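Local coordinates for protein alpha,alpha-trehalose-phosphate synthase (UDP-forming) (Burkholderia multivorans, PDB 5UOF) that belongs to glycosyltransferase family 20 and has the GT-B fold, in which two Rossmann-like domains face each other, at residues F185-D190 / R226-A231; K266-V271 / S362-V367; S302-A307 / Q344-K349. All blocks are in the same frame, centred on the assembly; numbering follows the deposited sequence. Where two conformers were deposited one is given.

In the fold
From the N terminus, the chain first builds a large mixed sheet. Contact 1 closes within it: the turn after helix 179-186 meets strand 226-232, with helix 197-209 and three short strands in the loop between. Only after that does strand 266-271 open contact 2, which closes some 90 residues later when the chain returns at 362-367. Contact 3 is nested inside that loop, pairing 302-307 with 344-349. Contacts 2 and 3 belong to one parallel six-stranded sheet, where strands 266-271 and 301-306 are neighbours and Ser270 OG meets Gln305 OE1. Contact 1 lies about 40 Å from contact 2, centre to centre, across the middle of the chain.

Contact 1. Residues F185-D190 / R226-A231; sequences FMCAYD and RVVKVA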
loop_
_atom_site.group_PDB
_atom_site.type_symbol
_atom_site.label_atom_id
_atom_site.label_comp_id
_atom_site.label_asym_id
_atom_site.label_seq_id
_atom_site.Cartn_x
_atom_site.Cartn_y
_atom_site.Cartn_z
ATOM N N PHE A 185 10.895 15.467 -10.479
ATOM C CA PHE A 185 11.213 15.037 -11.842
ATOM C C PHE A 185 9.970 15.011 -12.718
ATOM O O PHE A 185 10.003 15.439 -13.885
ATOM C CB PHE A 185 11.845 13.649 -11.826
ATOM C CG PHE A 185 13.188 13.592 -11.158
ATOM C CD1 PHE A 185 13.974 14.727 -11.024
ATOM C CD2 PHE A 185 13.676 12.381 -10.692
ATOM C CE1 PHE A 185 15.217 14.658 -10.417
ATOM C CE2 PHE A 185 14.916 12.306 -10.080
ATOM C CZ PHE A 185 15.686 13.443 -9.944
ATOM N N MET A 186 8.863 14.512 -12.174
ATOM C CA MET A 186 7.634 14.413 -12.944
ATOM C C MET A 186 7.096 15.782 -13.303
ATOM O O MET A 186 6.448 15.936 -14.343
ATOM C CB MET A 186 6.608 13.606 -12.156
ATOM C CG MET A 186 7.068 12.173 -12.007
ATOM S SD MET A 186 5.996 11.119 -11.040
ATOM C CE MET A 186 4.548 11.026 -12.113
ATOM N N CYS A 187 7.365 16.787 -12.479
ATOM C CA CYS A 187 6.951 18.142 -12.819
ATOM C C CYS A 187 7.868 18.818 -13.831
ATOM O O CYS A 187 7.583 19.950 -14.219
ATOM C CB CYS A 187 6.855 19.000 -11.556
ATOM S SG CYS A 187 5.557 18.416 -10.451
ATOM N N ALA A 188 8.947 18.168 -14.268
ATOM C CA ALA A 188 9.745 18.719 -15.360
ATOM C C ALA A 188 9.075 18.546 -16.719
ATOM O O ALA A 188 9.440 19.248 -17.669
ATOM C CB ALA A 188 11.132 18.069 -15.374
ATOM N N TYR A 189 8.107 17.635 -16.820
ATOM C CA TYR A 189 7.318 17.443 -18.031
ATOM C C TYR A 189 6.251 18.523 -18.171
ATOM O O TYR A 189 5.679 18.990 -17.184
ATOM C CB TYR A 189 6.644 16.061 -18.016
ATOM C CG TYR A 189 7.642 14.929 -18.034
ATOM C CD1 TYR A 189 8.193 14.494 -19.237
ATOM C CD2 TYR A 189 8.053 14.303 -16.848
ATOM C CE1 TYR A 189 9.122 13.467 -19.276
ATOM C CE2 TYR A 189 8.995 13.280 -16.873
ATOM C CZ TYR A 189 9.533 12.875 -18.092
ATOM O OH TYR A 189 10.475 11.870 -18.145
ATOM N N ASP A 190 5.980 18.919 -19.422
ATOM C CA ASP A 190 4.830 19.779 -19.679
ATOM C C ASP A 190 3.526 19.004 -19.618
ATOM O O ASP A 190 2.482 19.581 -19.295
ATOM C CB ASP A 190 4.961 20.450 -21.042
ATOM C CG ASP A 190 6.233 21.226 -21.157
ATOM O OD1 ASP A 190 6.349 22.261 -20.468
ATOM O OD2 ASP A 190 7.129 20.766 -21.890
ATOM N N ARG A 226 6.775 25.209 -12.489
ATOM C CA ARG A 226 6.331 24.846 -13.823
ATOM C C ARG A 226 4.816 24.673 -13.836
ATOM O O ARG A 226 4.173 24.552 -12.791
ATOM C CB ARG A 226 7.029 23.569 -14.306
ATOM C CG ARG A 226 8.562 23.682 -14.301
ATOM C CD ARG A 226 9.216 22.493 -14.990
ATOM N NE ARG A 226 8.692 22.298 -16.339
ATOM C CZ ARG A 226 9.228 22.837 -17.429
ATOM N NH1 ARG A 226 10.306 23.604 -17.333
ATOM N NH2 ARG A 226 8.689 22.614 -18.615
ATOM N N VAL A 227 4.250 24.697 -15.036
ATOM C CA VAL A 227 2.835 24.424 -15.247
ATOM C C VAL A 227 2.740 23.069 -15.932
ATOM O O VAL A 227 3.319 22.865 -17.005
ATOM C CB VAL A 227 2.162 25.524 -16.083
ATOM C CG1 VAL A 227 0.655 25.309 -16.118
ATOM C CG2 VAL A 227 2.481 26.889 -15.508
ATOM N N VAL A 228 2.018 22.140 -15.320
ATOM C CA VAL A 228 1.995 20.754 -15.763
ATOM C C VAL A 228 0.558 20.385 -16.097
ATOM O O VAL A 228 -0.341 20.586 -15.274
ATOM C CB VAL A 228 2.554 19.810 -14.681
ATOM C CG1 VAL A 228 2.696 18.404 -15.227
ATOM C CG2 VAL A 228 3.887 20.333 -14.140
ATOM N N LYS A 229 0.345 19.881 -17.309
ATOM C CA LYS A 229 -0.925 19.267 -17.682
ATOM C C LYS A 229 -0.925 17.821 -17.204
ATOM O O LYS A 229 -0.072 17.028 -17.618
ATOM C CB LYS A 229 -1.118 19.340 -19.194
ATOM C CG LYS A 229 -2.140 18.377 -19.746
ATOM C CD LYS A 229 -3.524 18.963 -19.691
ATOM C CE LYS A 229 -4.497 18.114 -20.485
ATOM N NZ LYS A 229 -5.864 18.670 -20.351
ATOM N N VAL A 230 -1.876 17.475 -16.338
ATOM C CA VAL A 230 -1.955 16.153 -15.729
ATOM C C VAL A 230 -3.266 15.517 -16.177
ATOM O O VAL A 230 -4.338 16.106 -15.992
ATOM C CB VAL A 230 -1.865 16.232 -14.198
ATOM C CG1 VAL A 230 -1.862 14.837 -13.591
ATOM C CG2 VAL A 230 -0.595 16.980 -13.790
ATOM N N ALA A 231 -3.181 14.328 -16.771
ATOM C CA ALA A 231 -4.372 13.738 -17.375
ATOM C C ALA A 231 -4.204 12.230 -17.479
ATOM O O ALA A 231 -3.091 11.699 -17.399
ATOM C CB ALA A 231 -4.659 14.331 -18.760
HETATM O O HOH W 1 6.139 21.790 -16.929
HETATM O O HOH W 2 4.640 23.738 -19.360
HETATM O O HOH W 3 1.840 22.291 -19.610
#
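Arg226 reaches across to Asp190 with the end of its guanidinium, forming a salt bridge of 3.0 Å between Arg226 NH2 and Asp190 OD1. The two groups do not lie flat against each other: their planes are 56° apart, and as a hydrogen bond the link is weak and bent. The arginine chain folds at chi3 (54°), which carries NE round toward the turn. On the way, Arg226 CD passes 3.1 Å from Cys187 O, while Ala188 O lies over one face of the guanidinium without bonding to NE. That N-H goes instead to a water at 2.7 Å from Arg226 NE, which also sits close to Tyr189 O and Val227 O. A second water stands between Asp190 OD1 and Val227 O. The other carboxylate oxygen of Asp190, OD2, faces Arg151 and the backbone N of Ile159. With Arg226 and Arg151 close together, the aspartate probably offsets two like charges.

All this happens at the entry to a strand of the mixed sheet in one Rossmann-like domain of the GT-B fold: a type I turn, Met186 to Tyr189, leads the chain from helix 179-186 on into strand 191-194, parallel to strand 226-232. The pairing begins at Asp190, whose O accepts Lys229 N at 2.9 Å in a nearly straight bond (167°), and Lys229 goes on to pair with Thr192.

Val228 packs its two methyls against the carbonyls of the turn. Its CG1, anti to the backbone N, comes within 3.6 Å of Tyr189 O; CG2 lies 3.7 Å from Cys187 O and also touches Cys187 CB. Cys187 in turn rests on Ile207 of helix 197-209 and Ala223 of strand 221-223.

Contact 2. Residues K266-V271 / S362-V367; sequences KLVMSV and SQVGYV. With NA (sodium ion), chain C; EDO (1,2-ethanediol), chain E.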
loop_
_atom_site.group_PDB
_atom_site.type_symbol
_atom_site.label_atom_id
_atom_site.label_comp_id
_atom_site.label_asym_id
_atom_site.label_seq_id
_atom_site.Cartn_x
_atom_site.Cartn_y
_atom_site.Cartn_z
ATOM N N LYS A 266 -15.204 -27.089 -21.503
ATOM C CA LYS A 266 -15.064 -25.638 -21.485
ATOM C C LYS A 266 -13.619 -25.253 -21.200
ATOM O O LYS A 266 -12.859 -26.010 -20.596
ATOM C CB LYS A 266 -15.977 -25.024 -20.423
ATOM C CG LYS A 266 -17.450 -25.370 -20.567
ATOM C CD LYS A 266 -18.146 -24.497 -21.583
ATOM C CE LYS A 266 -19.657 -24.752 -21.562
ATOM N NZ LYS A 266 -20.411 -23.793 -22.420
ATOM N N LEU A 267 -13.245 -24.057 -21.649
ATOM C CA LEU A 267 -11.871 -23.585 -21.592
ATOM C C LEU A 267 -11.833 -22.230 -20.903
ATOM O O LEU A 267 -12.530 -21.296 -21.324
ATOM C CB LEU A 267 -11.271 -23.486 -22.999
ATOM C CG LEU A 267 -9.925 -22.764 -23.134
ATOM C CD1 LEU A 267 -8.832 -23.503 -22.378
ATOM C CD2 LEU A 267 -9.544 -22.614 -24.609
ATOM N N VAL A 268 -11.034 -22.137 -19.836
ATOM C CA VAL A 268 -10.703 -20.871 -19.181
ATOM C C VAL A 268 -9.284 -20.507 -19.602
ATOM O O VAL A 268 -8.360 -21.314 -19.440
ATOM C CB VAL A 268 -10.812 -20.986 -17.650
ATOM C CG1 VAL A 268 -10.511 -19.643 -16.978
ATOM C CG2 VAL A 268 -12.195 -21.480 -17.258
ATOM N N MET A 269 -9.102 -19.309 -20.160
ATOM C CA MET A 269 -7.795 -18.856 -20.628
ATOM C C MET A 269 -7.250 -17.802 -19.680
ATOM O O MET A 269 -7.997 -16.944 -19.196
ATOM C CB MET A 269 -7.867 -18.252 -22.040
ATOM C CG MET A 269 -7.940 -19.256 -23.173
ATOM S SD MET A 269 -6.465 -20.278 -23.362
ATOM C CE MET A 269 -5.228 -19.024 -23.629
ATOM N N SER A 270 -5.940 -17.856 -19.456
ATOM C CA SER A 270 -5.232 -16.929 -18.580
ATOM C C SER A 270 -3.826 -16.781 -19.153
ATOM O O SER A 270 -3.185 -17.784 -19.484
ATOM C CB SER A 270 -5.216 -17.468 -17.140
ATOM O OG SER A 270 -4.597 -16.582 -16.224
ATOM N N VAL A 271 -3.357 -15.540 -19.316
ATOM C CA VAL A 271 -2.064 -15.275 -19.945
ATOM C C VAL A 271 -1.388 -14.173 -19.141
ATOM O O VAL A 271 -1.913 -13.057 -19.063
ATOM C CB VAL A 271 -2.189 -14.848 -21.421
ATOM C CG1 VAL A 271 -0.822 -14.624 -22.016
ATOM C CG2 VAL A 271 -2.939 -15.898 -22.250
ATOM N N SER A 362 -12.179 -19.939 -26.239
ATOM C CA SER A 362 -12.466 -20.121 -24.824
ATOM C C SER A 362 -13.827 -19.543 -24.438
ATOM O O SER A 362 -14.422 -18.727 -25.140
ATOM C CB SER A 362 -11.382 -19.460 -23.990
ATOM O OG SER A 362 -11.564 -18.060 -24.026
ATOM N N GLN A 363 -14.311 -19.972 -23.274
ATOM C CA GLN A 363 -15.552 -19.460 -22.715
ATOM C C GLN A 363 -15.344 -18.426 -21.617
ATOM O O GLN A 363 -16.273 -17.665 -21.325
ATOM C CB GLN A 363 -16.379 -20.617 -22.151
ATOM C CG GLN A 363 -17.048 -21.473 -23.228
ATOM C CD GLN A 363 -16.089 -22.401 -23.950
ATOM O OE1 GLN A 363 -15.105 -22.889 -23.383
ATOM N NE2 GLN A 363 -16.374 -22.649 -25.220
ATOM N N VAL A 364 -14.170 -18.404 -20.985
ATOM C CA VAL A 364 -13.878 -17.492 -19.879
ATOM C C VAL A 364 -12.468 -16.962 -20.087
ATOM O O VAL A 364 -11.549 -17.724 -20.393
ATOM C CB VAL A 364 -13.993 -18.172 -18.501
ATOM C CG1 VAL A 364 -13.756 -17.145 -17.371
ATOM C CG2 VAL A 364 -15.362 -18.831 -18.336
ATOM N N GLY A 365 -12.310 -15.639 -19.935
ATOM C CA GLY A 365 -11.007 -15.025 -19.816
ATOM C C GLY A 365 -10.803 -14.664 -18.357
ATOM O O GLY A 365 -11.611 -13.949 -17.765
ATOM N N TYR A 366 -9.714 -15.157 -17.788
ATOM C CA TYR A 366 -9.497 -15.126 -16.342
ATOM C C TYR A 366 -8.305 -14.207 -16.094
ATOM O O TYR A 366 -7.148 -14.623 -16.182
ATOM C CB TYR A 366 -9.261 -16.542 -15.863
ATOM C CG TYR A 366 -9.177 -16.793 -14.376
ATOM C CD1 TYR A 366 -9.668 -15.894 -13.450
ATOM C CD2 TYR A 366 -8.626 -17.983 -13.919
ATOM C CE1 TYR A 366 -9.587 -16.181 -12.069
ATOM C CE2 TYR A 366 -8.550 -18.279 -12.577
ATOM C CZ TYR A 366 -9.019 -17.379 -11.657
ATOM O OH TYR A 366 -8.903 -17.696 -10.325
ATOM N N VAL A 367 -8.604 -12.934 -15.816
ATOM C CA VAL A 367 -7.591 -11.878 -15.798
ATOM C C VAL A 367 -7.680 -11.113 -14.483
ATOM O O VAL A 367 -8.294 -10.043 -14.409
ATOM C CB VAL A 367 -7.781 -10.938 -17.004
ATOM C CG1 VAL A 367 -6.632 -9.947 -17.107
ATOM C CG2 VAL A 367 -7.922 -11.743 -18.290
HETATM NA NA NA C . -15.173 -17.461 -26.905
HETATM C C1 EDO E . -13.352 -25.841 -27.195
HETATM O O1 EDO E . -12.983 -26.945 -26.360
HETATM C C2 EDO E . -13.820 -24.710 -26.290
HETATM O O2 EDO E . -14.759 -25.252 -25.358
HETATM O O HOH W 4 -4.786 -13.580 -17.717
HETATM O O HOH W 5 -16.438 -16.705 -28.847
HETATM O O HOH W 6 -17.414 -18.340 -26.111
#
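The parallel pairing of Val268 with Val364 and of Met269 with Gly365 joins the two middle strands of the six-stranded sheet in a Rossmann-like domain, and a sodium ion sits where the second strand begins. Val364 O accepts Met269 N at 2.9 Å, nearly straight at 172°, and Met269 O then takes Tyr366 N. Before the strand proper, Gln363 extends the pairing with its side chain. Bent at chi2 (75°), which turns CD back toward the partner strand, it brings OE1 to Leu267 N at 2.8 Å. Leu267 O accepts Gln363 N and, weakly, Val364 N, both from 362-367. Lys266 crosses the Gln363 side chain at about a right angle, Lys266 CD lying 3.6 Å from Gln363 CG, and Gln363 NE2 bonds weakly to a 1,2-ethanediol.

Ser362 packs CB against Met269 CG at 3.5 Å, and its O binds the sodium ion at 2.3 Å, alongside Arg360 O, Gln385 OE1 and two waters. Ser362 OG turns to Phe359 O and Tyr381 OH.

On the face of Val268 and Val364, the two valines lie side by side and Val268 sets CG1 3.5 Å from Tyr366 CB. Helix 416-428 packs there through Val364 and Tyr366; helix 352-361 meets Met269 on the opposite face, and strand 301-306 flanks 266-271 on the side away from 364-367.

Contact 3. Residues S302-A307 / Q344-K349; sequences SLVQIA and QYLNRK. With EDO (1,2-ethanediol), chain O.
Gln305 and Tyr345 pair at the tight centre of two parallel strands, their side chains running side by side with Gln305 CG 3.9 Å from Tyr345 CD1. Backbone bonds zip the strands from Gln344 N, on Leu303 O, to Ala307 N, on Leu346 O; of these, Leu346 N to Gln305 O is 2.8 Å long and close to straight (169°). CA-H...O contacts, such as Val304 CA to Gln344 O at 3.4 Å, fill in between. Ala307 CB meets the edge of the Tyr345 ring near CE1. Asn347 ND2 holds the ring's far end, giving a straight bond of 2.7 Å to Tyr345 OH that lies in the amide plane.

The solvent side is wetter. Here Gln344 and Leu346 are partly exposed; Val304 CG1 lies 4.2 Å from Leu346 CD1, and Gln344 brings its amide to Val304 CG2. A water bridges Gln344 OE1, 2.8 Å away, to Ser302 OG. Past Leu346 the outer strand gives way to an inverse gamma turn centred on Asn347, where another water joins Ala307 O to Asn347 ND2, and Arg348 and Lys349 are exposed.

The two strands belong to a beta-alpha-beta unit whose helix, 314-335, packs on Tyr345 and Asn347. Helix 280-293 meets Leu303 and Gln305 on the same face; strand 266-271 flanks 301-306 and supplies Ser270 to Gln305 OE1, leaving 343-346 at the sheet edge within this chain.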
loop_
_atom_site.group_PDB
_atom_site.type_symbol
_atom_site.label_atom_id
_atom_site.label_comp_id
_atom_site.label_asym_id
_atom_site.label_seq_id
_atom_site.Cartn_x
_atom_site.Cartn_y
_atom_site.Cartn_z
ATOM N N SER A 302 -11.284 -26.893 -18.238
ATOM C CA SER A 302 -9.853 -26.855 -17.987
ATOM C C SER A 302 -9.370 -25.417 -17.986
ATOM O O SER A 302 -9.862 -24.574 -18.738
ATOM C CB SER A 302 -9.056 -27.630 -19.045
ATOM O OG SER A 302 -9.321 -29.019 -18.962
ATOM N N LEU A 303 -8.382 -25.156 -17.148
ATOM C CA LEU A 303 -7.717 -23.865 -17.113
ATOM C C LEU A 303 -6.401 -23.985 -17.869
ATOM O O LEU A 303 -5.597 -24.870 -17.577
ATOM C CB LEU A 303 -7.474 -23.418 -15.665
ATOM C CG LEU A 303 -6.507 -22.240 -15.473
ATOM C CD1 LEU A 303 -7.060 -20.975 -16.119
ATOM C CD2 LEU A 303 -6.267 -22.022 -13.963
ATOM N N VAL A 304 -6.198 -23.120 -18.862
ATOM C CA VAL A 304 -4.921 -23.005 -19.553
ATOM C C VAL A 304 -4.280 -21.706 -19.090
ATOM O O VAL A 304 -4.817 -20.622 -19.341
ATOM C CB VAL A 304 -5.098 -23.031 -21.081
ATOM C CG1 VAL A 304 -3.785 -22.666 -21.781
ATOM C CG2 VAL A 304 -5.527 -24.407 -21.531
ATOM N N GLN A 305 -3.153 -21.816 -18.392
ATOM C CA GLN A 305 -2.353 -20.666 -17.971
ATOM C C GLN A 305 -1.096 -20.625 -18.825
ATOM O O GLN A 305 -0.265 -21.537 -18.759
ATOM C CB GLN A 305 -1.986 -20.750 -16.490
ATOM C CG GLN A 305 -1.024 -19.637 -16.046
ATOM C CD GLN A 305 -1.704 -18.293 -15.970
ATOM O OE1 GLN A 305 -2.679 -18.134 -15.239
ATOM N NE2 GLN A 305 -1.201 -17.315 -16.731
ATOM N N ILE A 306 -0.963 -19.575 -19.629
ATOM C CA ILE A 306 0.222 -19.349 -20.435
ATOM C C ILE A 306 1.036 -18.270 -19.745
ATOM O O ILE A 306 0.484 -17.255 -19.305
ATOM C CB ILE A 306 -0.148 -18.947 -21.872
ATOM C CG1 ILE A 306 -0.831 -20.130 -22.569
ATOM C CG2 ILE A 306 1.095 -18.486 -22.657
ATOM C CD1 ILE A 306 -1.557 -19.752 -23.843
ATOM N N ALA A 307 2.335 -18.508 -19.617
ATOM C CA ALA A 307 3.256 -17.558 -18.993
ATOM C C ALA A 307 4.456 -17.421 -19.916
ATOM O O ALA A 307 5.363 -18.271 -19.894
ATOM C CB ALA A 307 3.674 -18.006 -17.597
ATOM N N GLN A 344 -3.545 -26.760 -17.209
ATOM C CA GLN A 344 -2.413 -26.804 -18.132
ATOM C C GLN A 344 -1.607 -25.530 -17.936
ATOM O O GLN A 344 -2.103 -24.434 -18.205
ATOM C CB GLN A 344 -2.886 -26.919 -19.578
ATOM C CG GLN A 344 -3.712 -28.157 -19.826
ATOM C CD GLN A 344 -4.307 -28.174 -21.220
ATOM O OE1 GLN A 344 -5.530 -28.292 -21.385
ATOM N NE2 GLN A 344 -3.449 -28.053 -22.231
ATOM N N TYR A 345 -0.377 -25.670 -17.454
ATOM C CA TYR A 345 0.460 -24.527 -17.119
ATOM C C TYR A 345 1.658 -24.555 -18.058
ATOM O O TYR A 345 2.507 -25.453 -17.975
ATOM C CB TYR A 345 0.866 -24.564 -15.643
ATOM C CG TYR A 345 1.916 -23.562 -15.277
ATOM C CD1 TYR A 345 1.897 -22.280 -15.805
ATOM C CD2 TYR A 345 2.942 -23.901 -14.405
ATOM C CE1 TYR A 345 2.875 -21.368 -15.484
ATOM C CE2 TYR A 345 3.919 -22.996 -14.078
ATOM C CZ TYR A 345 3.876 -21.735 -14.617
ATOM O OH TYR A 345 4.855 -20.841 -14.295
ATOM N N LEU A 346 1.706 -23.578 -18.967
ATOM C CA LEU A 346 2.596 -23.594 -20.124
ATOM C C LEU A 346 3.543 -22.408 -20.030
ATOM O O LEU A 346 3.121 -21.260 -20.203
ATOM C CB LEU A 346 1.781 -23.538 -21.417
ATOM C CG LEU A 346 0.920 -24.788 -21.625
ATOM C CD1 LEU A 346 -0.172 -24.539 -22.663
ATOM C CD2 LEU A 346 1.821 -25.949 -22.041
ATOM N N ASN A 347 4.822 -22.696 -19.778
ATOM C CA ASN A 347 5.868 -21.678 -19.699
ATOM C C ASN A 347 6.452 -21.476 -21.098
ATOM O O ASN A 347 7.603 -21.808 -21.384
ATOM C CB ASN A 347 6.942 -22.102 -18.704
ATOM C CG ASN A 347 6.427 -22.165 -17.285
ATOM O OD1 ASN A 347 6.318 -23.242 -16.689
ATOM N ND2 ASN A 347 6.107 -21.007 -16.731
ATOM N N ARG A 348 5.612 -20.932 -21.981
ATOM C CA ARG A 348 5.861 -20.941 -23.414
ATOM C C ARG A 348 5.410 -19.629 -24.041
ATOM O O ARG A 348 4.455 -18.991 -23.585
ATOM C CB ARG A 348 5.100 -22.076 -24.131
ATOM C CG ARG A 348 5.239 -23.447 -23.511
ATOM C CD ARG A 348 6.525 -24.121 -23.948
ATOM N NE ARG A 348 6.716 -25.402 -23.274
ATOM C CZ ARG A 348 7.591 -25.606 -22.294
ATOM N NH1 ARG A 348 8.372 -24.616 -21.876
ATOM N NH2 ARG A 348 7.685 -26.803 -21.728
ATOM N N LYS A 349 6.082 -19.271 -25.124
ATOM C CA LYS A 349 5.728 -18.114 -25.935
ATOM C C LYS A 349 4.943 -18.581 -27.156
ATOM O O LYS A 349 5.398 -19.463 -27.891
ATOM C CB LYS A 349 6.988 -17.358 -26.364
ATOM C CG LYS A 349 6.784 -16.342 -27.484
ATOM C CD LYS A 349 6.028 -15.109 -27.009
ATOM C CE LYS A 349 5.882 -14.080 -28.129
ATOM N NZ LYS A 349 7.199 -13.553 -28.609
HETATM C C1 EDO O . 5.687 -22.595 -28.521
HETATM O O1 EDO O . 6.686 -22.095 -27.628
HETATM C C2 EDO O . 5.751 -24.112 -28.467
HETATM O O2 EDO O . 5.605 -24.627 -29.791
HETATM O O HOH W 7 -6.940 -29.980 -19.731
HETATM O O HOH W 8 7.168 -18.901 -17.975
#